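Local structure of anti-sigma-E factor RseA (Escherichia coli, 3M4W) at residues R50-I53 with N54-Q58. The protein is a membrane-anchored anti-sigma factor that holds the extracytoplasmic-function sigma factor sigma-E inactive until regulated intramembrane proteolysis releases it. Sequence-based numbering, arbitrary orientation.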
ATOM      1  N   ARG E  50      22.471 -12.752  19.837  1.00 96.71           N
ATOM      2  CA  ARG E  50      21.413 -12.335  18.925  1.00 97.00           C
ATOM      3  C   ARG E  50      20.432 -13.451  18.565  1.00 97.72           C
ATOM      4  O   ARG E  50      19.218 -13.277  18.689  1.00 95.48           O
ATOM      5  CB  ARG E  50      22.015 -11.746  17.647  1.00 95.35           C
ATOM      6  CG  ARG E  50      21.215 -10.578  17.092  1.00 98.43           C
ATOM      7  CD  ARG E  50      21.808 -10.027  15.807  1.00102.94           C
ATOM      8  NE  ARG E  50      21.793 -11.014  14.730  1.00 97.39           N
ATOM      9  CZ  ARG E  50      22.080 -10.741  13.462  1.00 98.21           C
ATOM     10  NH1 ARG E  50      22.409  -9.506  13.102  1.00 83.29           N
ATOM     11  NH2 ARG E  50      22.035 -11.704  12.551  1.00 92.73           N
ATOM     12  N   ARG E  51      20.951 -14.597  18.129  1.00 96.84           N
ATOM     13  CA  ARG E  51      20.080 -15.705  17.753  1.00 95.11           C
ATOM     14  C   ARG E  51      19.204 -16.184  18.910  1.00 92.85           C
ATOM     15  O   ARG E  51      18.227 -16.903  18.698  1.00 92.72           O
ATOM     16  CB  ARG E  51      20.899 -16.876  17.188  1.00 97.06           C
ATOM     17  CG  ARG E  51      21.711 -17.681  18.193  1.00 98.69           C
ATOM     18  CD  ARG E  51      22.295 -18.909  17.499  1.00 96.78           C
ATOM     19  NE  ARG E  51      22.606 -19.999  18.421  1.00100.80           N
ATOM     20  CZ  ARG E  51      23.696 -20.063  19.178  1.00 98.19           C
ATOM     21  NH1 ARG E  51      24.602 -19.097  19.132  1.00 94.68           N
ATOM     22  NH2 ARG E  51      23.880 -21.101  19.983  1.00 96.99           N
ATOM     23  N   ARG E  52      19.543 -15.778  20.131  1.00 87.18           N
ATOM     24  CA  ARG E  52      18.754 -16.173  21.291  1.00 86.12           C
ATOM     25  C   ARG E  52      17.549 -15.246  21.411  1.00 84.42           C
ATOM     26  O   ARG E  52      16.513 -15.617  21.971  1.00 87.14           O
ATOM     27  CB  ARG E  52      19.589 -16.101  22.573  1.00 81.29           C
ATOM     28  CG  ARG E  52      19.538 -14.768  23.308  1.00 81.62           C
ATOM     29  CD  ARG E  52      19.899 -14.975  24.770  1.00 95.01           C
ATOM     30  NE  ARG E  52      18.968 -15.904  25.412  1.00 99.99           N
ATOM     31  CZ  ARG E  52      19.181 -16.500  26.581  1.00 94.74           C
ATOM     32  NH1 ARG E  52      20.303 -16.269  27.249  1.00 92.49           N
ATOM     33  NH2 ARG E  52      18.274 -17.328  27.083  1.00 93.00           N
ATOM     34  N   ILE E  53      17.698 -14.036  20.881  1.00 77.79           N
ATOM     35  CA  ILE E  53      16.633 -13.043  20.912  1.00 75.57           C
ATOM     36  C   ILE E  53      15.769 -13.165  19.659  1.00 74.53           C
ATOM     37  O   ILE E  53      14.696 -12.571  19.565  1.00 78.01           O
ATOM     38  CB  ILE E  53      17.231 -11.621  21.069  1.00 74.62           C
ATOM     39  CG1 ILE E  53      17.620 -11.411  22.537  1.00 70.94           C
ATOM     40  CG2 ILE E  53      16.242 -10.558  20.613  1.00 76.27           C
ATOM     41  CD1 ILE E  53      18.350 -10.119  22.817  1.00 69.67           C
ATOM     42  N   ASN E  54      16.244 -13.950  18.699  1.00 72.48           N
ATOM     43  CA  ASN E  54      15.492 -14.196  17.479  1.00 77.34           C
ATOM     44  C   ASN E  54      14.534 -15.323  17.839  1.00 75.03           C
ATOM     45  O   ASN E  54      13.462 -15.460  17.254  1.00 76.02           O
ATOM     46  CB  ASN E  54      16.421 -14.649  16.349  1.00 80.76           C
ATOM     47  CG  ASN E  54      17.300 -13.528  15.826  1.00 88.29           C
ATOM     48  OD1 ASN E  54      16.803 -12.525  15.310  1.00 76.25           O
ATOM     49  ND2 ASN E  54      18.613 -13.692  15.956  1.00 83.83           N
ATOM     50  N   ALA E  55      14.942 -16.123  18.821  1.00 73.87           N
ATOM     51  CA  ALA E  55      14.147 -17.248  19.299  1.00 74.39           C
ATOM     52  C   ALA E  55      13.152 -16.751  20.333  1.00 70.46           C
ATOM     53  O   ALA E  55      12.081 -17.333  20.511  1.00 70.26           O
ATOM     54  CB  ALA E  55      15.053 -18.313  19.912  1.00 76.28           C
ATOM     55  N   MET E  56      13.516 -15.679  21.028  1.00 67.29           N
ATOM     56  CA  MET E  56      12.628 -15.101  22.028  1.00 65.38           C
ATOM     57  C   MET E  56      11.555 -14.304  21.302  1.00 62.72           C
ATOM     58  O   MET E  56      10.475 -14.051  21.835  1.00 63.47           O
ATOM     59  CB  MET E  56      13.400 -14.182  22.978  1.00 65.16           C
ATOM     60  CG  MET E  56      14.170 -14.912  24.060  1.00 62.01           C
ATOM     61  SD  MET E  56      14.242 -13.942  25.576  1.00 82.85           S
ATOM     62  CE  MET E  56      15.965 -13.444  25.588  1.00 90.94           C
ATOM     63  N   LEU E  57      11.866 -13.921  20.071  1.00 61.42           N
ATOM     64  CA  LEU E  57      10.946 -13.152  19.254  1.00 63.58           C
ATOM     65  C   LEU E  57       9.858 -14.056  18.675  1.00 62.85           C
ATOM     66  O   LEU E  57       8.666 -13.776  18.810  1.00 57.32           O
ATOM     67  CB  LEU E  57      11.713 -12.466  18.121  1.00 65.79           C
ATOM     68  CG  LEU E  57      11.034 -11.280  17.432  1.00 67.82           C
ATOM     69  CD1 LEU E  57      10.812 -10.163  18.448  1.00 62.88           C
ATOM     70  CD2 LEU E  57      11.900 -10.788  16.277  1.00 64.61           C
ATOM     71  N   GLN E  58      10.266 -15.147  18.035  1.00 64.21           N
ATOM     72  CA  GLN E  58       9.297 -16.054  17.445  1.00 60.70           C
ATOM     73  C   GLN E  58       8.577 -16.911  18.486  1.00 53.85           C
ATOM     74  O   GLN E  58       7.612 -17.601  18.171  1.00 54.82           O
ATOM     75  CB  GLN E  58       9.964 -16.940  16.393  1.00 64.10           C
ATOM     76  CG  GLN E  58      11.024 -17.858  16.937  1.00 57.51           C
ATOM     77  CD  GLN E  58      11.284 -19.027  16.017  1.00 62.14           C
ATOM     78  OE1 GLN E  58      12.001 -18.910  15.020  1.00 64.34           O
ATOM     79  NE2 GLN E  58      10.687 -20.166  16.340  1.00 62.68           N
TER
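Asn54, Ala55, Met56 and Leu57 each send their backbone N-H back four residues, to the carbonyls of Arg50, Arg51, Arg52 and Ile53 in turn, within helix 50-66. All four bonds are weak: the N-H...O angles stay between 123° and 131°, and Ala55 N lies 3.4 Å from Arg51 O. Arg50 O also takes the N-H of Ile53, with Ile53 N at 2.8 Å, so this carbonyl accepts both an i+3 and, weakly, an i+4 donor. The side chain of Asn54 folds back over the same place. With CG beside its own backbone N (chi1 -72°), its amide nitrogen ND2 comes within 2.8 Å of Arg50 O, but the angle is too poor for a hydrogen bond, and ND2 rests as well against CA of Arg51. On another side of the helix, Arg52 and Met56 run side by side in the same direction. Bends at chi2 and chi3 turn the end of the thioether back toward the preceding turn, where methyl CE lies 3.9 Å from Arg52 NE and 4.0 Å from CG1 of Ile53. The methyl offers NE contact but no acceptor, and this buried nitrogen has no hydrogen-bonding partner in the model. The charge of Arg52 is answered outside this stretch: NH1 makes a salt bridge to an acidic side chain of the chain of another protein, and Arg52 and the buried Ile53 also pack on apolar side chains of that chain. Residues 50-58 belong to the primary RseB-binding region of the periplasmic domain. The chemistry divides: main-chain carbonyls accept mostly weak i+4 bonds, whereas the charge of Arg52 and the apolar surface of Ile53 serve the interface between proteins.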